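Arylesterase (Agrobacterium tumefaciens, PDB 3DCI) probably hydrolyses ester bonds, as an SGNH-family (GDSL-like) arylesterase, and carries a bound zinc ion. Local coordinates at residues G72-H80 and A124-L132; L109-V117 and G168-L178. All blocks are in the same frame, centred on the assembly; numbering follows the deposited sequence. Where two conformers were deposited one is given.

Both interactions involve loops that leave the carboxyl ends of parallel strands, 63-69 and 104-108; their centres are about 12 Å apart, and both reach the bound acetate. Interaction 1 is a buried contact, a loop pressed against helix 122-138 mostly through close van der Waals packing and one hydroxyl-to-carbonyl bond. Interaction 2 is only partly buried and more polar: an arginine guanidinium and a water join the 109-117 loop to the 168-178 segment with its short helix, Gly168 and Gly169 meet Pro116, and Ile114 and Leu178 make the apolar end. Thr75 OG1 lies a short 2.4 Å from Asp113 OD2, a probable hydrogen bond, so the 72-80 and 109-117 loops are directly linked.

Interaction 1: residues G72-H80 and A124-L132; sequences GRTTCYDDH and AAVSGMRRL. With ACY (acetic acid), chain M.
Thr75 and Gly128 make the closest backbone approach, their CA atoms 4.9 Å apart. Van der Waals packing dominates here: Thr75 OG1 lies 3.2 Å from Gly128 CA, and Cys76 SG rests 3.5 Å from the same CA, so two side chains press on the helix exactly where it has no side chain of its own. With OG1 lodged between its backbone N and carbonyl carbon (chi1 55°), Thr75 sends CG2 across the helix, toward Ala125 O and Met129 N, while the hydroxyl is hydrogen-bonded to Asp113. Leu132 CD2 closes on Thr75 O at 3.3 Å.

The one hydrogen bond across the contact runs from Tyr77 OH to Ala124 O, 2.7 Å, with the donor tilted 17° from the carbonyl plane. That oxygen also takes the helical bond from Gly128 N, so two donors grip it. It lies at the edge of the Tyr77 ring, whereas Cys76 SG sits over one face, toward the rim. Tyr77 also packs on Val117 of a second subunit, and Gly72 N bonds to the acetate.

The loop, following strand 63-69, thus lies between helices 88-99 and 122-138 of this SGNH-type alpha/beta fold, where Leu132 continues onto Ala89, Leu92 and Ile107 of strand 104-108.

Interaction 2: residues L109-V117 and G168-L178; sequences LGTNDIKPV and GGRDIEQSMRL. With ACY (acetic acid), chain M.
Arg170 reaches across to Lys115, and the two positively charged side chains lie side by side, pointing the same way, with Lys115 NZ 4.4 Å from Arg170 NH2. Lys115 CG sits over one face of the guanidinium, toward its rim, and Lys115 CE comes within 3.3 Å of Arg170 NH2.

The edge of the guanidinium does the hydrogen bonding. Arg170 NE gives to Thr111 O at 2.7 Å, from well above that carbonyl's plane, and Arg170 NH2 gives to Asn112 OD1 at 2.9 Å, nearly in line with the C=O bond. Both acceptors lie in the guanidinium plane, which fixes its rotation, although the Asn112 amide is turned 51° from it. Arg170 NH1 is held by Ala167 O. Asn112 ND2 in turn bonds to Arg73 O and to an acetate, probably from the crystallisation liquor.

A water spans Ile114 O and Asp171 N. Ile114, its CG1 between backbone N and carbonyl carbon (chi1 64°), drives CD1 tightly against Ser175 CB, 3.5 Å away, in the short helix 172-175; at the start of that helix Asp171 is the N-cap and accepts from Gln174 N. Farther on, Leu178 CD1 rests on Gly110; at the other end of the segment Pro116 CD meets Gly168 O at 3.1 Å.

The Gly-Thr-Asn-Asp run, residues 110 to 113, matches the GxND block of SGNH hydrolases, whose asparagine usually lends its side-chain N-H to the oxyanion hole, beside backbone N-H groups of the catalytic serine and an earlier glycine. Acetate bound by Asn112 ND2, Gly72 N and Ser32 N is consistent with that site.

Interaction 1: residues G72-H80 and A124-L132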
loop_
_atom_site.group_PDB
_atom_site.type_symbol
_atom_site.label_atom_id
_atom_site.label_comp_id
_atom_site.label_asym_id
_atom_site.label_seq_id
_atom_site.Cartn_x
_atom_site.Cartn_y
_atom_site.Cartn_z
ATOM N N GLY A 72 -16.865 10.188 2.234
ATOM C CA GLY A 72 -16.504 8.784 2.524
ATOM C C GLY A 72 -15.359 8.619 3.512
ATOM O O GLY A 72 -14.993 7.499 3.864
ATOM N N ARG A 73 -14.785 9.724 3.966
ATOM C CA ARG A 73 -13.603 9.645 4.854
ATOM C C ARG A 73 -13.930 8.983 6.204
ATOM O O ARG A 73 -14.975 9.260 6.798
ATOM C CB ARG A 73 -13.013 11.019 5.111
ATOM C CG ARG A 73 -11.807 11.000 6.037
ATOM C CD ARG A 73 -11.165 12.351 6.028
ATOM N NE ARG A 73 -10.345 12.543 4.827
ATOM C CZ ARG A 73 -9.965 13.732 4.371
ATOM N NH1 ARG A 73 -10.419 14.861 4.906
ATOM N NH2 ARG A 73 -9.188 13.801 3.327
ATOM N N THR A 74 -13.007 8.114 6.645
ATOM C CA THR A 74 -13.066 7.397 7.914
ATOM C C THR A 74 -11.967 7.980 8.810
ATOM O O THR A 74 -11.140 8.737 8.344
ATOM C CB THR A 74 -12.755 5.907 7.702
ATOM O OG1 THR A 74 -11.385 5.738 7.295
ATOM C CG2 THR A 74 -13.644 5.312 6.641
ATOM N N THR A 75 -11.959 7.632 10.090
ATOM C CA THR A 75 -10.896 8.062 10.964
ATOM C C THR A 75 -9.555 7.467 10.500
ATOM O O THR A 75 -8.601 8.208 10.283
ATOM C CB THR A 75 -11.177 7.677 12.441
ATOM O OG1 THR A 75 -11.416 6.256 12.526
ATOM C CG2 THR A 75 -12.354 8.502 12.993
ATOM N N CYS A 76 -9.481 6.142 10.348
ATOM C CA CYS A 76 -8.189 5.503 10.050
ATOM C C CYS A 76 -8.326 4.186 9.305
ATOM O O CYS A 76 -7.463 3.311 9.419
ATOM C CB CYS A 76 -7.388 5.295 11.347
ATOM S SG CYS A 76 -8.103 4.072 12.457
ATOM N N TYR A 77 -9.386 4.063 8.509
ATOM C CA TYR A 77 -9.702 2.806 7.847
ATOM C C TYR A 77 -9.649 3.018 6.337
ATOM O O TYR A 77 -10.185 3.990 5.818
ATOM C CB TYR A 77 -11.058 2.245 8.344
ATOM C CG TYR A 77 -11.034 2.110 9.846
ATOM C CD1 TYR A 77 -10.240 1.131 10.461
ATOM C CD2 TYR A 77 -11.700 3.029 10.659
ATOM C CE1 TYR A 77 -10.146 1.033 11.857
ATOM C CE2 TYR A 77 -11.628 2.937 12.055
ATOM C CZ TYR A 77 -10.854 1.948 12.657
ATOM O OH TYR A 77 -10.781 1.879 14.045
ATOM N N ASP A 78 -8.954 2.129 5.643
ATOM C CA ASP A 78 -8.915 2.209 4.185
ATOM C C ASP A 78 -10.320 1.942 3.679
ATOM O O ASP A 78 -11.058 1.123 4.242
ATOM C CB ASP A 78 -7.933 1.201 3.591
ATOM C CG ASP A 78 -6.472 1.498 3.936
ATOM O OD1 ASP A 78 -6.145 2.635 4.348
ATOM O OD2 ASP A 78 -5.638 0.573 3.758
ATOM N N ASP A 79 -10.691 2.625 2.600
ATOM C CA ASP A 79 -11.948 2.358 1.901
ATOM C C ASP A 79 -11.739 2.768 0.437
ATOM O O ASP A 79 -11.613 3.956 0.158
ATOM C CB ASP A 79 -13.034 3.191 2.571
ATOM C CG ASP A 79 -14.419 2.910 2.053
ATOM O OD1 ASP A 79 -15.328 2.941 2.920
ATOM O OD2 ASP A 79 -14.621 2.719 0.836
ATOM N N HIS A 80 -11.655 1.796 -0.477
ATOM C CA HIS A 80 -11.345 2.087 -1.887
ATOM C C HIS A 80 -12.578 2.257 -2.761
ATOM O O HIS A 80 -12.456 2.201 -3.968
ATOM C CB HIS A 80 -10.421 1.007 -2.485
ATOM C CG HIS A 80 -9.168 0.811 -1.698
ATOM N ND1 HIS A 80 -8.243 1.819 -1.521
ATOM C CD2 HIS A 80 -8.729 -0.229 -0.957
ATOM C CE1 HIS A 80 -7.270 1.393 -0.734
ATOM N NE2 HIS A 80 -7.542 0.153 -0.374
ATOM N N ALA A 124 -14.790 1.269 16.681
ATOM C CA ALA A 124 -13.840 1.592 15.627
ATOM C C ALA A 124 -13.661 3.113 15.447
ATOM O O ALA A 124 -12.554 3.589 15.137
ATOM C CB ALA A 124 -14.262 0.906 14.277
ATOM N N ALA A 125 -14.738 3.871 15.628
ATOM C CA ALA A 125 -14.660 5.317 15.505
ATOM C C ALA A 125 -13.846 5.932 16.637
ATOM O O ALA A 125 -12.995 6.780 16.367
ATOM C CB ALA A 125 -16.033 5.961 15.423
ATOM N N VAL A 126 -14.096 5.529 17.881
ATOM C CA VAL A 126 -13.306 6.077 19.001
ATOM C C VAL A 126 -11.793 5.681 18.915
ATOM O O VAL A 126 -10.926 6.517 19.148
ATOM C CB VAL A 126 -13.917 5.755 20.404
ATOM C CG1 VAL A 126 -13.787 4.316 20.753
ATOM C CG2 VAL A 126 -13.244 6.632 21.495
ATOM N N SER A 127 -11.501 4.425 18.573
ATOM C CA SER A 127 -10.118 3.970 18.353
ATOM C C SER A 127 -9.421 4.793 17.288
ATOM O O SER A 127 -8.260 5.153 17.439
ATOM C CB SER A 127 -10.077 2.505 17.917
ATOM O OG SER A 127 -10.521 1.703 18.979
ATOM N N GLY A 128 -10.129 5.066 16.196
ATOM C CA GLY A 128 -9.575 5.828 15.105
ATOM C C GLY A 128 -9.354 7.272 15.513
ATOM O O GLY A 128 -8.328 7.866 15.191
HETATM N N MSE A 129 -10.321 7.848 16.228
HETATM C CA MSE A 129 -10.169 9.206 16.733
HETATM C C MSE A 129 -8.982 9.340 17.679
HETATM O O MSE A 129 -8.308 10.376 17.673
HETATM C CB MSE A 129 -11.440 9.671 17.419
HETATM C CG MSE A 129 -11.439 11.155 17.745
HETATM SE SE MSE A 129 -11.330 12.350 16.172
HETATM C CE MSE A 129 -13.138 12.220 15.507
ATOM N N ARG A 130 -8.746 8.325 18.518
ATOM C CA ARG A 130 -7.583 8.325 19.381
ATOM C C ARG A 130 -6.312 8.331 18.516
ATOM O O ARG A 130 -5.373 9.082 18.793
ATOM C CB ARG A 130 -7.586 7.114 20.322
ATOM C CG ARG A 130 -6.355 7.015 21.195
ATOM C CD ARG A 130 -6.286 5.692 21.946
ATOM N NE ARG A 130 -7.411 5.551 22.870
ATOM C CZ ARG A 130 -7.434 6.046 24.107
ATOM N NH1 ARG A 130 -6.386 6.689 24.606
ATOM N NH2 ARG A 130 -8.507 5.869 24.861
ATOM N N ARG A 131 -6.295 7.524 17.444
ATOM C CA ARG A 131 -5.128 7.527 16.553
ATOM C C ARG A 131 -4.911 8.921 15.909
ATOM O O ARG A 131 -3.802 9.433 15.870
ATOM C CB ARG A 131 -5.235 6.442 15.497
ATOM C CG ARG A 131 -4.046 6.347 14.537
ATOM C CD ARG A 131 -2.728 6.074 15.292
ATOM N NE ARG A 131 -1.604 6.296 14.383
ATOM C CZ ARG A 131 -0.377 6.641 14.768
ATOM N NH1 ARG A 131 -0.078 6.837 16.057
ATOM N NH2 ARG A 131 0.568 6.798 13.844
ATOM N N LEU A 132 -5.975 9.566 15.462
ATOM C CA LEU A 132 -5.816 10.910 14.870
ATOM C C LEU A 132 -5.302 11.954 15.880
ATOM O O LEU A 132 -4.450 12.816 15.554
ATOM C CB LEU A 132 -7.140 11.361 14.265
ATOM C CG LEU A 132 -7.735 10.494 13.143
ATOM C CD1 LEU A 132 -9.006 11.105 12.577
ATOM C CD2 LEU A 132 -6.724 10.292 12.026
HETATM C C ACY M . -20.032 10.898 4.314
HETATM O O ACY M . -18.850 11.173 4.106
HETATM O OXT ACY M . -20.781 10.508 3.396
HETATM C CH3 ACY M . -20.618 11.012 5.709
#

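Interaction 2: residues L109-V117 and G168-L178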
loop_
_atom_site.group_PDB
_atom_site.type_symbol
_atom_site.label_atom_id
_atom_site.label_comp_id
_atom_site.label_asym_id
_atom_site.label_seq_id
_atom_site.Cartn_x
_atom_site.Cartn_y
_atom_site.Cartn_z
ATOM N N LEU A 109 -15.544 13.308 12.412
ATOM C CA LEU A 109 -15.529 12.024 11.712
ATOM C C LEU A 109 -16.179 10.978 12.588
ATOM O O LEU A 109 -16.330 11.175 13.816
ATOM C CB LEU A 109 -14.104 11.573 11.377
ATOM C CG LEU A 109 -13.349 12.337 10.292
ATOM C CD1 LEU A 109 -11.861 11.966 10.278
ATOM C CD2 LEU A 109 -13.974 12.176 8.890
ATOM N N GLY A 110 -16.563 9.876 11.958
ATOM C CA GLY A 110 -17.172 8.733 12.667
ATOM C C GLY A 110 -18.361 8.137 11.939
ATOM O O GLY A 110 -18.659 6.939 12.091
ATOM N N THR A 111 -19.070 8.985 11.185
ATOM C CA THR A 111 -20.240 8.569 10.407
ATOM C C THR A 111 -19.949 7.425 9.432
ATOM O O THR A 111 -20.786 6.568 9.222
ATOM C CB THR A 111 -20.819 9.795 9.648
ATOM O OG1 THR A 111 -21.146 10.827 10.607
ATOM C CG2 THR A 111 -22.056 9.417 8.834
ATOM N N ASN A 112 -18.774 7.428 8.820
ATOM C CA ASN A 112 -18.372 6.347 7.915
ATOM C C ASN A 112 -17.738 5.159 8.616
ATOM O O ASN A 112 -17.791 4.056 8.100
ATOM C CB ASN A 112 -17.454 6.885 6.838
ATOM C CG ASN A 112 -18.151 7.889 5.986
ATOM O OD1 ASN A 112 -19.293 7.682 5.586
ATOM N ND2 ASN A 112 -17.513 9.001 5.757
ATOM N N ASP A 113 -17.181 5.392 9.799
ATOM C CA ASP A 113 -16.567 4.326 10.602
ATOM C C ASP A 113 -17.596 3.362 11.146
ATOM O O ASP A 113 -17.257 2.231 11.506
ATOM C CB ASP A 113 -15.781 4.914 11.780
ATOM C CG ASP A 113 -14.709 5.914 11.328
ATOM O OD1 ASP A 113 -15.063 6.985 10.784
ATOM O OD2 ASP A 113 -13.527 5.659 11.577
ATOM N N ILE A 114 -18.852 3.812 11.205
ATOM C CA ILE A 114 -19.952 2.958 11.656
ATOM C C ILE A 114 -20.679 2.274 10.482
ATOM O O ILE A 114 -21.668 1.581 10.700
ATOM C CB ILE A 114 -20.939 3.717 12.606
ATOM C CG1 ILE A 114 -21.658 4.870 11.875
ATOM C CG2 ILE A 114 -20.187 4.258 13.839
ATOM C CD1 ILE A 114 -22.844 5.467 12.647
ATOM N N LYS A 115 -20.196 2.456 9.252
ATOM C CA LYS A 115 -20.659 1.637 8.133
ATOM C C LYS A 115 -20.348 0.162 8.459
ATOM O O LYS A 115 -19.357 -0.132 9.130
ATOM C CB LYS A 115 -19.969 1.994 6.810
ATOM C CG LYS A 115 -20.303 3.339 6.143
ATOM C CD LYS A 115 -19.483 3.496 4.833
ATOM C CE LYS A 115 -19.805 4.794 4.085
ATOM N NZ LYS A 115 -18.937 5.112 2.872
ATOM N N PRO A 116 -21.174 -0.771 7.958
ATOM C CA PRO A 116 -20.887 -2.188 8.176
ATOM C C PRO A 116 -19.482 -2.625 7.785
ATOM O O PRO A 116 -18.895 -3.447 8.479
ATOM C CB PRO A 116 -21.910 -2.908 7.270
ATOM C CG PRO A 116 -23.065 -1.950 7.177
ATOM C CD PRO A 116 -22.414 -0.565 7.189
ATOM N N VAL A 117 -18.953 -2.103 6.674
ATOM C CA VAL A 117 -17.648 -2.563 6.170
ATOM C C VAL A 117 -16.534 -2.330 7.206
ATOM O O VAL A 117 -15.571 -3.096 7.262
ATOM C CB VAL A 117 -17.273 -1.916 4.819
ATOM C CG1 VAL A 117 -17.029 -0.385 4.972
ATOM C CG2 VAL A 117 -16.063 -2.619 4.223
ATOM N N GLY A 168 -26.863 3.332 4.028
ATOM C CA GLY A 168 -25.545 2.715 4.129
ATOM C C GLY A 168 -25.426 1.654 5.201
ATOM O O GLY A 168 -24.319 1.309 5.593
ATOM N N GLY A 169 -26.562 1.144 5.673
ATOM C CA GLY A 169 -26.591 0.115 6.702
ATOM C C GLY A 169 -26.130 0.567 8.084
ATOM O O GLY A 169 -25.874 -0.273 8.950
ATOM N N ARG A 170 -26.038 1.879 8.299
ATOM C CA ARG A 170 -25.606 2.395 9.598
ATOM C C ARG A 170 -26.699 2.197 10.652
ATOM O O ARG A 170 -27.879 2.221 10.353
ATOM C CB ARG A 170 -25.209 3.865 9.527
ATOM C CG ARG A 170 -24.051 4.173 8.549
ATOM C CD ARG A 170 -23.853 5.668 8.468
ATOM N NE ARG A 170 -22.827 6.139 7.521
ATOM C CZ ARG A 170 -23.003 6.295 6.210
ATOM N NH1 ARG A 170 -24.126 5.923 5.612
ATOM N NH2 ARG A 170 -22.016 6.772 5.475
ATOM N N ASP A 171 -26.262 2.022 11.891
ATOM C CA ASP A 171 -27.131 1.755 13.008
ATOM C C ASP A 171 -27.283 3.032 13.829
ATOM O O ASP A 171 -26.295 3.646 14.208
ATOM C CB ASP A 171 -26.492 0.650 13.840
ATOM C CG ASP A 171 -27.318 0.269 15.050
ATOM O OD1 ASP A 171 -27.999 -0.773 15.011
ATOM O OD2 ASP A 171 -27.274 1.010 16.044
ATOM N N ILE A 172 -28.526 3.422 14.113
ATOM C CA ILE A 172 -28.809 4.654 14.851
ATOM C C ILE A 172 -28.184 4.624 16.243
ATOM O O ILE A 172 -27.504 5.560 16.652
ATOM C CB ILE A 172 -30.329 4.895 14.991
ATOM C CG1 ILE A 172 -30.930 5.250 13.634
ATOM C CG2 ILE A 172 -30.616 6.037 15.992
ATOM C CD1 ILE A 172 -32.459 5.444 13.662
ATOM N N GLU A 173 -28.405 3.516 16.945
ATOM C CA GLU A 173 -27.946 3.416 18.325
ATOM C C GLU A 173 -26.421 3.491 18.418
ATOM O O GLU A 173 -25.897 4.082 19.365
ATOM C CB GLU A 173 -28.523 2.182 19.027
ATOM C CG GLU A 173 -29.991 2.377 19.470
ATOM C CD GLU A 173 -30.493 1.303 20.431
ATOM O OE1 GLU A 173 -29.662 0.587 21.032
ATOM O OE2 GLU A 173 -31.732 1.174 20.601
ATOM N N GLN A 174 -25.710 2.948 17.433
ATOM C CA GLN A 174 -24.250 3.079 17.417
ATOM C C GLN A 174 -23.795 4.522 17.168
ATOM O O GLN A 174 -22.861 4.966 17.803
ATOM C CB GLN A 174 -23.612 2.153 16.386
ATOM C CG GLN A 174 -23.781 0.669 16.740
ATOM C CD GLN A 174 -23.126 0.305 18.061
ATOM O OE1 GLN A 174 -22.005 0.728 18.344
ATOM N NE2 GLN A 174 -23.817 -0.481 18.872
ATOM N N SER A 175 -24.442 5.227 16.237
ATOM C CA SER A 175 -24.120 6.624 15.966
ATOM C C SER A 175 -24.312 7.503 17.210
ATOM O O SER A 175 -23.606 8.496 17.385
ATOM C CB SER A 175 -24.979 7.160 14.825
ATOM O OG SER A 175 -26.345 7.240 15.202
HETATM N N MSE A 176 -25.275 7.117 18.060
HETATM C CA MSE A 176 -25.598 7.856 19.279
HETATM C C MSE A 176 -24.553 7.640 20.373
HETATM O O MSE A 176 -24.518 8.373 21.371
HETATM C CB MSE A 176 -26.977 7.437 19.799
HETATM C CG MSE A 176 -28.165 7.914 18.961
HETATM SE SE MSE A 176 -29.815 7.249 19.738
HETATM C CE MSE A 176 -31.135 8.139 18.597
ATOM N N ARG A 177 -23.704 6.633 20.202
ATOM C CA ARG A 177 -22.617 6.370 21.133
ATOM C C ARG A 177 -21.395 7.261 20.880
ATOM O O ARG A 177 -20.490 7.329 21.710
ATOM C CB ARG A 177 -22.171 4.900 21.063
ATOM C CG ARG A 177 -23.176 3.845 21.558
ATOM C CD ARG A 177 -22.591 2.429 21.315
ATOM N NE ARG A 177 -21.432 2.147 22.180
ATOM C CZ ARG A 177 -20.481 1.226 21.951
ATOM N NH1 ARG A 177 -20.499 0.452 20.859
ATOM N NH2 ARG A 177 -19.487 1.066 22.832
ATOM N N LEU A 178 -21.340 7.919 19.725
ATOM C CA LEU A 178 -20.155 8.685 19.367
ATOM C C LEU A 178 -19.939 9.874 20.306
ATOM O O LEU A 178 -18.808 10.120 20.731
ATOM C CB LEU A 178 -20.199 9.141 17.900
ATOM C CG LEU A 178 -20.125 8.033 16.846
ATOM C CD1 LEU A 178 -20.275 8.597 15.415
ATOM C CD2 LEU A 178 -18.825 7.244 16.955
HETATM C C ACY M . -20.032 10.898 4.314
HETATM O O ACY M . -18.850 11.173 4.106
HETATM O OXT ACY M . -20.781 10.508 3.396
HETATM C CH3 ACY M . -20.618 11.012 5.709
HETATM O O HOH W 1 -23.536 1.226 12.382
#